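PDB 3H75: periplasmic sugar-binding domain protein from Pseudomonas fluorescens Pf-5, which probably binds a carbohydrate in the periplasm, as members of the bacterial solute-binding protein 2 family generally do. Local coordinates for residues V7-G12 with Q47-Q52; L148-G153 with R165-A170; K155-A160 with G185-E190; Q181-E186 with Q197-R202. One frame throughout, in Å; residues are numbered along the deposited sequence.

Contact 1: residues V7-G12 with Q47-Q52; sequences VFLNPG and QNTLQQ
In the parallel sheet that holds the N-terminus, Leu9 of strand 5-10 packs under Thr49 and Gln52 of helix 46-58. This helix links strand 36-41 to strand 65-69, the neighbours of strand 5-10 in the sheet, so it forms the helix of a beta-alpha-beta crossover that passes over strand 5-10, in the Rossmann-like periplasmic-binding fold. Leu9 offers a different branch to each partner: CD1 lies 3.7 Å from Thr49 CG2, while CD2 lies 3.8 Å from Gln52 OE1 and also skirts Gln52 CB. A threonine suits this helix position because its branches part. CG2, anti to its own backbone N, touches Leu9, whereas OG1, anti to the carbonyl carbon (chi1 -63°), serves a water. That water lies 2.8 Å from Thr49 OG1 and can donate to Gln52 OE1 (2.7 Å) and Asn10 O, though more acceptors surround it than it has protons. Gln52 NE2 hydrogen-bonds to Tyr41 O, which helps to fix the amide rotation and leaves OE1 on the water side. At the strand's end Asn10 OD1 accepts from Gly12 N at 3.0 Å, an Asx turn. Were Leu9 an alanine, both methyl branches would be missing, and a gap would probably open beneath Thr49 CG2 and Gln52 CB. The chemistry is thus divided: van der Waals contact, mostly through methyls, seats the helix on the strand, while one water joins polar atoms lacking direct hydrogen bonds across the contact.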
loop_
_atom_site.group_PDB
_atom_site.type_symbol
_atom_site.label_atom_id
_atom_site.label_comp_id
_atom_site.label_asym_id
_atom_site.label_seq_id
_atom_site.Cartn_x
_atom_site.Cartn_y
_atom_site.Cartn_z
ATOM N N VAL A 7 -5.405 13.796 13.009
ATOM C CA VAL A 7 -5.927 14.187 11.709
ATOM C C VAL A 7 -5.043 13.475 10.696
ATOM O O VAL A 7 -3.813 13.563 10.766
ATOM C CB VAL A 7 -5.842 15.712 11.466
ATOM C CG1 VAL A 7 -6.174 16.019 10.007
ATOM C CG2 VAL A 7 -6.818 16.442 12.378
ATOM N N PHE A 8 -5.660 12.740 9.779
ATOM C CA PHE A 8 -4.897 12.038 8.756
ATOM C C PHE A 8 -5.204 12.631 7.398
ATOM O O PHE A 8 -6.371 12.769 7.025
ATOM C CB PHE A 8 -5.227 10.535 8.743
ATOM C CG PHE A 8 -4.610 9.786 7.582
ATOM C CD1 PHE A 8 -3.245 9.878 7.323
ATOM C CD2 PHE A 8 -5.392 8.994 6.747
ATOM C CE1 PHE A 8 -2.668 9.194 6.252
ATOM C CE2 PHE A 8 -4.821 8.303 5.671
ATOM C CZ PHE A 8 -3.461 8.405 5.425
ATOM N N LEU A 9 -4.154 12.992 6.672
ATOM C CA LEU A 9 -4.296 13.548 5.328
ATOM C C LEU A 9 -4.157 12.388 4.340
ATOM O O LEU A 9 -3.046 11.948 4.021
ATOM C CB LEU A 9 -3.225 14.618 5.081
ATOM C CG LEU A 9 -3.187 15.711 6.158
ATOM C CD1 LEU A 9 -2.132 16.750 5.795
ATOM C CD2 LEU A 9 -4.566 16.372 6.292
ATOM N N ASN A 10 -5.307 11.888 3.894
ATOM C CA ASN A 10 -5.406 10.770 2.956
ATOM C C ASN A 10 -5.175 11.308 1.536
ATOM O O ASN A 10 -5.871 12.219 1.092
ATOM C CB ASN A 10 -6.810 10.159 3.083
ATOM C CG ASN A 10 -6.925 8.812 2.418
ATOM O OD1 ASN A 10 -6.545 8.652 1.264
ATOM N ND2 ASN A 10 -7.458 7.829 3.146
ATOM N N PRO A 11 -4.200 10.747 0.799
ATOM C CA PRO A 11 -3.926 11.225 -0.563
ATOM C C PRO A 11 -4.886 10.782 -1.663
ATOM O O PRO A 11 -4.923 11.385 -2.742
ATOM C CB PRO A 11 -2.506 10.722 -0.824
ATOM C CG PRO A 11 -2.476 9.412 -0.073
ATOM C CD PRO A 11 -3.232 9.709 1.213
ATOM N N GLY A 12 -5.666 9.740 -1.401
ATOM C CA GLY A 12 -6.548 9.241 -2.441
ATOM C C GLY A 12 -7.892 9.917 -2.607
ATOM O O GLY A 12 -8.166 10.949 -2.001
ATOM N N GLN A 47 -1.577 18.981 -3.869
ATOM C CA GLN A 47 -1.635 20.362 -3.427
ATOM C C GLN A 47 -2.737 20.555 -2.389
ATOM O O GLN A 47 -2.656 21.454 -1.553
ATOM C CB GLN A 47 -1.842 21.295 -4.620
ATOM C CG GLN A 47 -0.612 21.398 -5.514
ATOM C CD GLN A 47 0.623 21.858 -4.752
ATOM O OE1 GLN A 47 0.607 22.893 -4.087
ATOM N NE2 GLN A 47 1.700 21.087 -4.850
ATOM N N ASN A 48 -3.765 19.708 -2.426
ATOM C CA ASN A 48 -4.832 19.827 -1.441
ATOM C C ASN A 48 -4.337 19.384 -0.071
ATOM O O ASN A 48 -4.760 19.917 0.951
ATOM C CB ASN A 48 -6.050 18.997 -1.846
ATOM C CG ASN A 48 -6.755 19.560 -3.058
ATOM O OD1 ASN A 48 -6.675 20.760 -3.338
ATOM N ND2 ASN A 48 -7.468 18.700 -3.778
ATOM N N THR A 49 -3.447 18.398 -0.052
ATOM C CA THR A 49 -2.888 17.910 1.204
ATOM C C THR A 49 -2.074 19.031 1.844
ATOM O O THR A 49 -2.164 19.277 3.045
ATOM C CB THR A 49 -1.976 16.690 0.962
ATOM O OG1 THR A 49 -2.758 15.615 0.418
ATOM C CG2 THR A 49 -1.325 16.228 2.266
ATOM N N LEU A 50 -1.288 19.721 1.025
ATOM C CA LEU A 50 -0.468 20.815 1.521
ATOM C C LEU A 50 -1.342 21.929 2.083
ATOM O O LEU A 50 -1.072 22.452 3.160
ATOM C CB LEU A 50 0.413 21.366 0.399
ATOM C CG LEU A 50 1.287 22.574 0.745
ATOM C CD1 LEU A 50 2.289 22.210 1.834
ATOM C CD2 LEU A 50 2.017 23.024 -0.511
ATOM N N GLN A 51 -2.398 22.284 1.357
ATOM C CA GLN A 51 -3.286 23.346 1.806
ATOM C C GLN A 51 -4.022 22.957 3.082
ATOM O O GLN A 51 -4.237 23.794 3.953
ATOM C CB GLN A 51 -4.290 23.697 0.708
ATOM C CG GLN A 51 -4.861 25.104 0.818
ATOM C CD GLN A 51 -3.779 26.168 0.822
ATOM O OE1 GLN A 51 -2.834 26.108 0.036
ATOM N NE2 GLN A 51 -3.919 27.156 1.701
ATOM N N GLN A 52 -4.408 21.687 3.189
ATOM C CA GLN A 52 -5.102 21.202 4.377
ATOM C C GLN A 52 -4.193 21.321 5.595
ATOM O O GLN A 52 -4.639 21.719 6.666
ATOM C CB GLN A 52 -5.542 19.747 4.185
ATOM C CG GLN A 52 -6.691 19.610 3.189
ATOM C CD GLN A 52 -6.866 18.193 2.689
ATOM O OE1 GLN A 52 -5.995 17.345 2.881
ATOM N NE2 GLN A 52 -7.987 17.930 2.032
HETATM O O HOH W 1 -4.944 14.938 2.075
#

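Contact 2: residues L148-G153 with R165-A170; sequences LLAFSG and RGLRRA
Leu167 of helix 158-173 carries about half of the buried surface of this contact, reaching down to Leu148 and Ala150 on strand 146-152. Its CG stands anti to the backbone N (chi1 167°), and the two methyls at the end are shared between the two strand residues. CD2 rests 3.9 Å from Ala150 CB, and CD1 approaches Leu148 CD2 at a looser 4.3 Å. Leu148 and Ala150 are two positions apart, hence on the same face of the strand. The short alanine lets the long Leu167 come in above it, so that Ala150 lies under the CD2 branch while Leu148 extends its own CD2 to the CD1 branch. Even so the backbones stay well separated, with Ala150 CA and Leu167 CA 9.0 Å apart. Strand and helix are the first two elements of a beta-alpha-beta unit completed by strand 177-184, whose Leu179 also touches Ala150. Leu167 further reaches Trp210 of strand 206-211 and Leu130 of helix 122-137. With no hydrogen bond between the two segments, the contact is purely apolar, so its fit depends on the shape of the side chains and on their burial from water rather than on bond direction.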
loop_
_atom_site.group_PDB
_atom_site.type_symbol
_atom_site.label_atom_id
_atom_site.label_comp_id
_atom_site.label_asym_id
_atom_site.label_seq_id
_atom_site.Cartn_x
_atom_site.Cartn_y
_atom_site.Cartn_z
ATOM N N LEU A 148 7.891 -9.567 -20.710
ATOM C CA LEU A 148 7.157 -8.940 -19.621
ATOM C C LEU A 148 6.757 -7.494 -19.873
ATOM O O LEU A 148 7.496 -6.733 -20.497
ATOM C CB LEU A 148 8.045 -8.973 -18.373
ATOM C CG LEU A 148 7.692 -8.080 -17.181
ATOM C CD1 LEU A 148 6.591 -8.722 -16.357
ATOM C CD2 LEU A 148 8.945 -7.883 -16.328
ATOM N N LEU A 149 5.578 -7.125 -19.377
ATOM C CA LEU A 149 5.096 -5.753 -19.455
ATOM C C LEU A 149 4.929 -5.342 -18.000
ATOM O O LEU A 149 4.528 -6.161 -17.168
ATOM C CB LEU A 149 3.736 -5.660 -20.162
ATOM C CG LEU A 149 3.729 -5.923 -21.669
ATOM C CD1 LEU A 149 2.294 -5.861 -22.196
ATOM C CD2 LEU A 149 4.595 -4.886 -22.384
ATOM N N ALA A 150 5.250 -4.096 -17.682
ATOM C CA ALA A 150 5.099 -3.619 -16.312
ATOM C C ALA A 150 4.301 -2.325 -16.261
ATOM O O ALA A 150 4.524 -1.409 -17.050
ATOM C CB ALA A 150 6.463 -3.415 -15.666
ATOM N N PHE A 151 3.356 -2.271 -15.331
ATOM C CA PHE A 151 2.520 -1.094 -15.143
ATOM C C PHE A 151 2.800 -0.570 -13.747
ATOM O O PHE A 151 2.481 -1.227 -12.755
ATOM C CB PHE A 151 1.043 -1.472 -15.269
ATOM C CG PHE A 151 0.636 -1.835 -16.663
ATOM C CD1 PHE A 151 0.116 -0.871 -17.520
ATOM C CD2 PHE A 151 0.818 -3.128 -17.141
ATOM C CE1 PHE A 151 -0.212 -1.185 -18.831
ATOM C CE2 PHE A 151 0.493 -3.454 -18.457
ATOM C CZ PHE A 151 -0.024 -2.478 -19.303
ATOM N N SER A 152 3.408 0.608 -13.662
ATOM C CA SER A 152 3.717 1.179 -12.360
ATOM C C SER A 152 2.689 2.254 -12.027
ATOM O O SER A 152 1.832 2.559 -12.848
ATOM C CB SER A 152 5.128 1.768 -12.360
ATOM O OG SER A 152 5.531 2.092 -11.043
ATOM N N GLY A 153 2.769 2.816 -10.824
ATOM C CA GLY A 153 1.813 3.833 -10.416
ATOM C C GLY A 153 2.236 5.237 -10.788
ATOM O O GLY A 153 2.669 5.483 -11.912
ATOM N N ARG A 165 11.743 -0.762 -7.667
ATOM C CA ARG A 165 13.088 -1.166 -7.274
ATOM C C ARG A 165 13.103 -2.678 -7.055
ATOM O O ARG A 165 14.041 -3.359 -7.464
ATOM C CB ARG A 165 13.522 -0.441 -5.991
ATOM C CG ARG A 165 14.797 -0.994 -5.357
ATOM C CD ARG A 165 15.996 -0.927 -6.297
ATOM N NE ARG A 165 17.169 -1.576 -5.711
ATOM C CZ ARG A 165 18.306 -1.801 -6.363
ATOM N NH1 ARG A 165 18.430 -1.431 -7.631
ATOM N NH2 ARG A 165 19.321 -2.400 -5.743
ATOM N N GLY A 166 12.053 -3.195 -6.418
ATOM C CA GLY A 166 11.957 -4.627 -6.176
ATOM C C GLY A 166 11.896 -5.373 -7.492
ATOM O O GLY A 166 12.545 -6.407 -7.663
ATOM N N LEU A 167 11.106 -4.850 -8.426
ATOM C CA LEU A 167 10.987 -5.452 -9.749
ATOM C C LEU A 167 12.356 -5.497 -10.427
ATOM O O LEU A 167 12.747 -6.524 -10.985
ATOM C CB LEU A 167 10.019 -4.640 -10.619
ATOM C CG LEU A 167 10.017 -4.938 -12.120
ATOM C CD1 LEU A 167 9.499 -6.351 -12.362
ATOM C CD2 LEU A 167 9.142 -3.906 -12.855
ATOM N N ARG A 168 13.078 -4.378 -10.378
ATOM C CA ARG A 168 14.399 -4.295 -10.998
ATOM C C ARG A 168 15.360 -5.311 -10.395
ATOM O O ARG A 168 16.187 -5.881 -11.102
ATOM C CB ARG A 168 14.980 -2.888 -10.842
ATOM C CG ARG A 168 14.169 -1.793 -11.537
ATOM C CD ARG A 168 14.253 -1.881 -13.056
ATOM N NE ARG A 168 13.443 -0.846 -13.699
ATOM C CZ ARG A 168 13.324 -0.694 -15.015
ATOM N NH1 ARG A 168 13.967 -1.509 -15.838
ATOM N NH2 ARG A 168 12.538 0.256 -15.511
ATOM N N ARG A 169 15.263 -5.538 -9.088
ATOM C CA ARG A 169 16.138 -6.508 -8.444
ATOM C C ARG A 169 15.845 -7.909 -8.970
ATOM O O ARG A 169 16.763 -8.683 -9.244
ATOM C CB ARG A 169 15.964 -6.458 -6.928
ATOM C CG ARG A 169 16.732 -5.329 -6.261
ATOM C CD ARG A 169 16.424 -5.305 -4.775
ATOM N NE ARG A 169 16.437 -6.655 -4.220
ATOM C CZ ARG A 169 15.563 -7.098 -3.322
ATOM N NH1 ARG A 169 14.608 -6.294 -2.871
ATOM N NH2 ARG A 169 15.632 -8.349 -2.887
ATOM N N ALA A 170 14.563 -8.228 -9.132
ATOM C CA ALA A 170 14.173 -9.539 -9.642
ATOM C C ALA A 170 14.613 -9.699 -11.099
ATOM O O ALA A 170 15.057 -10.771 -11.509
ATOM C CB ALA A 170 12.659 -9.724 -9.518
#

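Contact 3: residues K155-A160 with G185-E190; sequences KVTPAA and GEWNRE. With SO4 (sulfate ion), chain B.
Trp187 has CG anti to its carbonyl carbon (chi1 -52°), and this swings the indole out toward Thr157, Ala159 and Ala160; Thr157 has OG1 between its backbone N and carbonyl carbon (chi1 71°), which lets it face Ala160 N in the first helical turn and meet the indole. Two familiar motifs meet here: a type I' turn from Gly185 to Asn188, with Trp187 at its third position, and the N-cap of helix 158-173, supplied by Thr157. OG1 receives a weak capping bond from Ala160 N at 3.4 Å and is also hydrogen-bonded to Leu154 O. The six-membered end of the indole does the touching. CZ2 lies 3.7 Å from Thr157 OG1, 4.0 Å from Ala159 CB and 4.1 Å from Ala160 CB, while Ala160 N comes to the ring edge near its plane. Alanines suit the first helical turn because their small methyls leave room for the broad ring. An alanine in place of Trp187 would probably leave the three residues facing a gap and take one donor from a sulfate ion bound beside it. That ion, probably from the crystallisation liquor, is also bonded by Arg44 NH2 and Trp19 NE1. Trp187 NE1 gives its O4 a bent, weak hydrogen bond of 3.0 Å (130°).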
loop_
_atom_site.group_PDB
_atom_site.type_symbol
_atom_site.label_atom_id
_atom_site.label_comp_id
_atom_site.label_asym_id
_atom_site.label_seq_id
_atom_site.Cartn_x
_atom_site.Cartn_y
_atom_site.Cartn_z
ATOM N N LYS A 155 4.714 7.851 -11.019
ATOM C CA LYS A 155 6.173 7.826 -11.022
ATOM C C LYS A 155 6.862 8.527 -9.854
ATOM O O LYS A 155 7.840 8.011 -9.310
ATOM C CB LYS A 155 6.707 8.404 -12.337
ATOM C CG LYS A 155 8.215 8.230 -12.508
ATOM C CD LYS A 155 8.700 8.771 -13.846
ATOM C CE LYS A 155 10.200 8.554 -14.009
ATOM N NZ LYS A 155 10.707 9.100 -15.296
ATOM N N VAL A 156 6.358 9.691 -9.461
ATOM C CA VAL A 156 6.980 10.449 -8.377
ATOM C C VAL A 156 6.731 9.948 -6.957
ATOM O O VAL A 156 7.305 10.484 -6.011
ATOM C CB VAL A 156 6.562 11.941 -8.422
ATOM C CG1 VAL A 156 6.913 12.542 -9.772
ATOM C CG2 VAL A 156 5.075 12.074 -8.140
ATOM N N THR A 157 5.898 8.924 -6.798
ATOM C CA THR A 157 5.597 8.418 -5.460
ATOM C C THR A 157 6.524 7.302 -4.989
ATOM O O THR A 157 6.979 6.476 -5.782
ATOM C CB THR A 157 4.145 7.900 -5.369
ATOM O OG1 THR A 157 4.019 6.683 -6.119
ATOM C CG2 THR A 157 3.179 8.932 -5.927
ATOM N N PRO A 158 6.822 7.273 -3.683
ATOM C CA PRO A 158 7.697 6.237 -3.129
ATOM C C PRO A 158 7.125 4.823 -3.284
ATOM O O PRO A 158 7.876 3.870 -3.471
ATOM C CB PRO A 158 7.868 6.664 -1.667
ATOM C CG PRO A 158 6.678 7.563 -1.407
ATOM C CD PRO A 158 6.554 8.321 -2.686
ATOM N N ALA A 159 5.803 4.683 -3.217
ATOM C CA ALA A 159 5.198 3.362 -3.371
ATOM C C ALA A 159 5.559 2.805 -4.743
ATOM O O ALA A 159 5.909 1.629 -4.881
ATOM C CB ALA A 159 3.684 3.449 -3.228
ATOM N N ALA A 160 5.472 3.654 -5.760
ATOM C CA ALA A 160 5.801 3.236 -7.113
ATOM C C ALA A 160 7.301 2.982 -7.228
ATOM O O ALA A 160 7.725 1.954 -7.759
ATOM C CB ALA A 160 5.376 4.305 -8.116
ATOM N N GLY A 185 0.889 3.838 -15.149
ATOM C CA GLY A 185 -0.560 3.853 -15.217
ATOM C C GLY A 185 -1.207 4.743 -14.172
ATOM O O GLY A 185 -2.430 4.842 -14.123
ATOM N N GLU A 186 -0.387 5.361 -13.326
ATOM C CA GLU A 186 -0.860 6.281 -12.289
ATOM C C GLU A 186 -1.912 5.698 -11.348
ATOM O O GLU A 186 -2.790 6.426 -10.876
ATOM C CB GLU A 186 -1.428 7.547 -12.947
ATOM C CG GLU A 186 -0.668 7.991 -14.188
ATOM C CD GLU A 186 -1.180 9.298 -14.764
ATOM O OE1 GLU A 186 -2.413 9.479 -14.855
ATOM O OE2 GLU A 186 -0.343 10.144 -15.140
ATOM N N TRP A 187 -1.814 4.396 -11.075
ATOM C CA TRP A 187 -2.746 3.679 -10.197
ATOM C C TRP A 187 -4.145 3.585 -10.802
ATOM O O TRP A 187 -5.055 3.052 -10.167
ATOM C CB TRP A 187 -2.894 4.382 -8.834
ATOM C CG TRP A 187 -1.624 4.704 -8.097
ATOM C CD1 TRP A 187 -1.280 5.914 -7.561
ATOM C CD2 TRP A 187 -0.563 3.802 -7.764
ATOM N NE1 TRP A 187 -0.070 5.822 -6.913
ATOM C CE2 TRP A 187 0.392 4.535 -7.023
ATOM C CE3 TRP A 187 -0.326 2.445 -8.017
ATOM C CZ2 TRP A 187 1.565 3.956 -6.533
ATOM C CZ3 TRP A 187 0.841 1.869 -7.529
ATOM C CH2 TRP A 187 1.771 2.624 -6.794
ATOM N N ASN A 188 -4.303 4.087 -12.025
ATOM C CA ASN A 188 -5.603 4.151 -12.700
ATOM C C ASN A 188 -5.952 2.979 -13.619
ATOM O O ASN A 188 -5.206 2.649 -14.541
ATOM C CB ASN A 188 -5.667 5.474 -13.471
ATOM C CG ASN A 188 -7.040 5.769 -14.028
ATOM O OD1 ASN A 188 -7.484 5.137 -14.984
ATOM N ND2 ASN A 188 -7.723 6.738 -13.429
ATOM N N ARG A 189 -7.112 2.376 -13.366
ATOM C CA ARG A 189 -7.591 1.229 -14.128
ATOM C C ARG A 189 -7.848 1.493 -15.611
ATOM O O ARG A 189 -7.358 0.756 -16.463
ATOM C CB ARG A 189 -8.861 0.670 -13.479
ATOM C CG ARG A 189 -9.420 -0.562 -14.161
ATOM C CD ARG A 189 -10.518 -1.179 -13.317
ATOM N NE ARG A 189 -11.098 -2.366 -13.934
ATOM C CZ ARG A 189 -11.929 -3.192 -13.310
ATOM N NH1 ARG A 189 -12.276 -2.960 -12.050
ATOM N NH2 ARG A 189 -12.407 -4.255 -13.942
ATOM N N GLU A 190 -8.619 2.526 -15.935
ATOM C CA GLU A 190 -8.887 2.794 -17.343
ATOM C C GLU A 190 -7.634 3.208 -18.109
ATOM O O GLU A 190 -7.498 2.890 -19.290
ATOM C CB GLU A 190 -9.986 3.855 -17.503
ATOM C CG GLU A 190 -9.777 5.138 -16.735
ATOM C CD GLU A 190 -10.931 6.108 -16.919
ATOM O OE1 GLU A 190 -12.091 5.704 -16.681
ATOM O OE2 GLU A 190 -10.677 7.273 -17.297
HETATM S S SO4 B . -0.103 6.582 -3.230
HETATM O O1 SO4 B . 1.015 5.614 -3.227
HETATM O O2 SO4 B . -1.373 5.845 -3.295
HETATM O O3 SO4 B . -0.036 7.360 -1.985
HETATM O O4 SO4 B . 0.027 7.473 -4.405
#

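Contact 4: residues Q181-E186 with Q197-R202; sequences QLVYGE and QQLLKR. With SO4 (sulfate ion), chain C.
Apolar contacts come first: Val183 and Leu199 reach toward each other tip to tip. Leu199 CD1 sits 3.9 Å from Val183 CG1 and 4.0 Å from Val183 CG2, so one methyl meets both arms of the valine. A beta-branched residue suits the strand here, since it gives the helix a broad, short surface. Leu199 CG is anti to the carbonyl carbon (chi1 -65°), which brings the fork of the side chain over the strand. A mixed contact follows at Gln181, whose chain bends at chi2 and crosses Leu199 at about a right angle. Its OE1 comes within 3.7 Å of Leu199 CD2, and its CB and CG lie alongside the same methyl, so the glutamine contributes its aliphatic portion as well as its polar end. In the fold, strand 177-184 is an edge strand of the second sheet, and with helix 189-202 and strand 206-211 it forms a beta-alpha-beta crossover that passes over strand 146-152. Leu199 also rests on Leu149 of that middle strand. Hydrogen bonds to an anion belong to Arg202, at the end of the helix. Its NH1 gives a sulfate, probably from the crystallisation liquor, a nearly straight bond to O2 (2.7 Å, 177°). NH2 adds a longer, weak one to O3 at 3.3 Å, with the sulfur lying in the guanidinium plane at its edge. Arg180 NH2 is a further donor to this ion.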
loop_
_atom_site.group_PDB
_atom_site.type_symbol
_atom_site.label_atom_id
_atom_site.label_comp_id
_atom_site.label_asym_id
_atom_site.label_seq_id
_atom_site.Cartn_x
_atom_site.Cartn_y
_atom_site.Cartn_z
ATOM N N GLN A 181 8.508 -3.160 -21.884
ATOM C CA GLN A 181 8.111 -1.796 -21.585
ATOM C C GLN A 181 7.509 -1.671 -20.199
ATOM O O GLN A 181 6.767 -2.542 -19.750
ATOM C CB GLN A 181 7.070 -1.323 -22.602
ATOM C CG GLN A 181 6.860 0.172 -22.625
ATOM C CD GLN A 181 7.302 0.775 -23.939
ATOM O OE1 GLN A 181 6.680 0.549 -24.976
ATOM N NE2 GLN A 181 8.391 1.534 -23.907
ATOM N N LEU A 182 7.854 -0.583 -19.521
ATOM C CA LEU A 182 7.292 -0.282 -18.218
ATOM C C LEU A 182 6.624 1.066 -18.421
ATOM O O LEU A 182 7.268 2.020 -18.853
ATOM C CB LEU A 182 8.375 -0.180 -17.138
ATOM C CG LEU A 182 7.872 0.230 -15.742
ATOM C CD1 LEU A 182 8.789 -0.330 -14.665
ATOM C CD2 LEU A 182 7.796 1.749 -15.639
ATOM N N VAL A 183 5.327 1.137 -18.151
ATOM C CA VAL A 183 4.608 2.394 -18.298
ATOM C C VAL A 183 4.042 2.812 -16.954
ATOM O O VAL A 183 3.950 2.010 -16.027
ATOM C CB VAL A 183 3.457 2.285 -19.329
ATOM C CG1 VAL A 183 4.030 2.030 -20.714
ATOM C CG2 VAL A 183 2.498 1.167 -18.941
ATOM N N TYR A 184 3.678 4.081 -16.849
ATOM C CA TYR A 184 3.124 4.601 -15.614
ATOM C C TYR A 184 1.623 4.760 -15.770
ATOM O O TYR A 184 1.144 5.666 -16.456
ATOM C CB TYR A 184 3.814 5.923 -15.266
ATOM C CG TYR A 184 5.243 5.698 -14.817
ATOM C CD1 TYR A 184 5.515 5.192 -13.546
ATOM C CD2 TYR A 184 6.313 5.887 -15.691
ATOM C CE1 TYR A 184 6.811 4.874 -13.154
ATOM C CE2 TYR A 184 7.620 5.569 -15.310
ATOM C CZ TYR A 184 7.858 5.060 -14.040
ATOM O OH TYR A 184 9.138 4.710 -13.662
ATOM N N GLY A 185 0.889 3.838 -15.149
ATOM C CA GLY A 185 -0.560 3.853 -15.217
ATOM C C GLY A 185 -1.207 4.743 -14.172
ATOM O O GLY A 185 -2.430 4.842 -14.123
ATOM N N GLU A 186 -0.387 5.361 -13.326
ATOM C CA GLU A 186 -0.860 6.281 -12.289
ATOM C C GLU A 186 -1.912 5.698 -11.348
ATOM O O GLU A 186 -2.790 6.426 -10.876
ATOM C CB GLU A 186 -1.428 7.547 -12.947
ATOM C CG GLU A 186 -0.668 7.991 -14.188
ATOM C CD GLU A 186 -1.180 9.298 -14.764
ATOM O OE1 GLU A 186 -2.413 9.479 -14.855
ATOM O OE2 GLU A 186 -0.343 10.144 -15.140
ATOM N N GLN A 197 -4.127 -2.150 -24.132
ATOM C CA GLN A 197 -4.690 -2.442 -25.445
ATOM C C GLN A 197 -3.607 -2.317 -26.506
ATOM O O GLN A 197 -3.521 -3.130 -27.422
ATOM C CB GLN A 197 -5.818 -1.471 -25.786
ATOM C CG GLN A 197 -7.112 -1.688 -25.029
ATOM C CD GLN A 197 -8.198 -0.739 -25.496
ATOM O OE1 GLN A 197 -8.051 0.479 -25.409
ATOM N NE2 GLN A 197 -9.295 -1.294 -26.002
ATOM N N GLN A 198 -2.784 -1.286 -26.370
ATOM C CA GLN A 198 -1.711 -1.036 -27.320
ATOM C C GLN A 198 -0.525 -1.972 -27.108
ATOM O O GLN A 198 -0.070 -2.634 -28.043
ATOM C CB GLN A 198 -1.245 0.415 -27.203
ATOM C CG GLN A 198 -2.347 1.439 -27.418
ATOM C CD GLN A 198 -1.876 2.859 -27.173
ATOM O OE1 GLN A 198 -0.946 3.338 -27.824
ATOM N NE2 GLN A 198 -2.516 3.541 -26.229
ATOM N N LEU A 199 -0.038 -2.028 -25.873
ATOM C CA LEU A 199 1.116 -2.858 -25.533
ATOM C C LEU A 199 0.964 -4.355 -25.804
ATOM O O LEU A 199 1.889 -4.992 -26.313
ATOM C CB LEU A 199 1.493 -2.634 -24.062
ATOM C CG LEU A 199 1.992 -1.225 -23.722
ATOM C CD1 LEU A 199 2.093 -1.056 -22.215
ATOM C CD2 LEU A 199 3.341 -0.978 -24.390
ATOM N N LEU A 200 -0.188 -4.927 -25.468
ATOM C CA LEU A 200 -0.396 -6.354 -25.685
ATOM C C LEU A 200 -0.493 -6.708 -27.160
ATOM O O LEU A 200 -0.267 -7.854 -27.544
ATOM C CB LEU A 200 -1.644 -6.836 -24.941
ATOM C CG LEU A 200 -1.465 -6.956 -23.426
ATOM C CD1 LEU A 200 -2.803 -7.273 -22.777
ATOM C CD2 LEU A 200 -0.438 -8.045 -23.116
ATOM N N LYS A 201 -0.831 -5.720 -27.981
ATOM C CA LYS A 201 -0.933 -5.939 -29.417
ATOM C C LYS A 201 0.470 -5.830 -30.011
ATOM O O LYS A 201 0.852 -6.606 -30.891
ATOM C CB LYS A 201 -1.855 -4.891 -30.047
ATOM C CG LYS A 201 -2.240 -5.188 -31.488
ATOM C CD LYS A 201 -3.185 -4.130 -32.034
ATOM C CE LYS A 201 -3.761 -4.546 -33.381
ATOM N NZ LYS A 201 -2.697 -4.841 -34.381
ATOM N N ARG A 202 1.231 -4.863 -29.513
ATOM C CA ARG A 202 2.599 -4.622 -29.963
ATOM C C ARG A 202 3.559 -5.731 -29.535
ATOM O O ARG A 202 4.487 -6.074 -30.270
ATOM C CB ARG A 202 3.100 -3.287 -29.409
ATOM C CG ARG A 202 4.587 -3.034 -29.615
ATOM C CD ARG A 202 4.928 -2.822 -31.083
ATOM N NE ARG A 202 6.360 -2.609 -31.284
ATOM C CZ ARG A 202 7.275 -3.574 -31.258
ATOM N NH1 ARG A 202 6.912 -4.830 -31.044
ATOM N NH2 ARG A 202 8.555 -3.282 -31.447
HETATM S S SO4 C . 10.170 -6.928 -31.305
HETATM O O1 SO4 C . 10.783 -8.054 -30.570
HETATM O O2 SO4 C . 8.739 -6.853 -30.944
HETATM O O3 SO4 C . 10.849 -5.667 -30.947
HETATM O O4 SO4 C . 10.309 -7.163 -32.756
#

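Contacts 2, 3 and 4 form one connected region of the second lobe, while contact 1 belongs to the other. Contacts 2 and 4 lie on neighbouring strands, where Ser152 N is 2.8 Å from Val183 O, and their helices cover opposite faces of the sheet. Contact 3 sits at the ends of these strands: Gly153 CA packs 3.5 Å from Trp187 CE3, and contacts 3 and 4 share Gly185 and Glu186. Contact 3 lies nearest to contact 1, centres 17 Å and nearest atoms about 8 Å apart. Its sulfate also takes bonds from the first lobe, and a glycerol, like the sulfate probably from the crystallisation liquor, lies about 4 Å from the Trp187 side chain; both are consistent with a ligand cleft between the lobes.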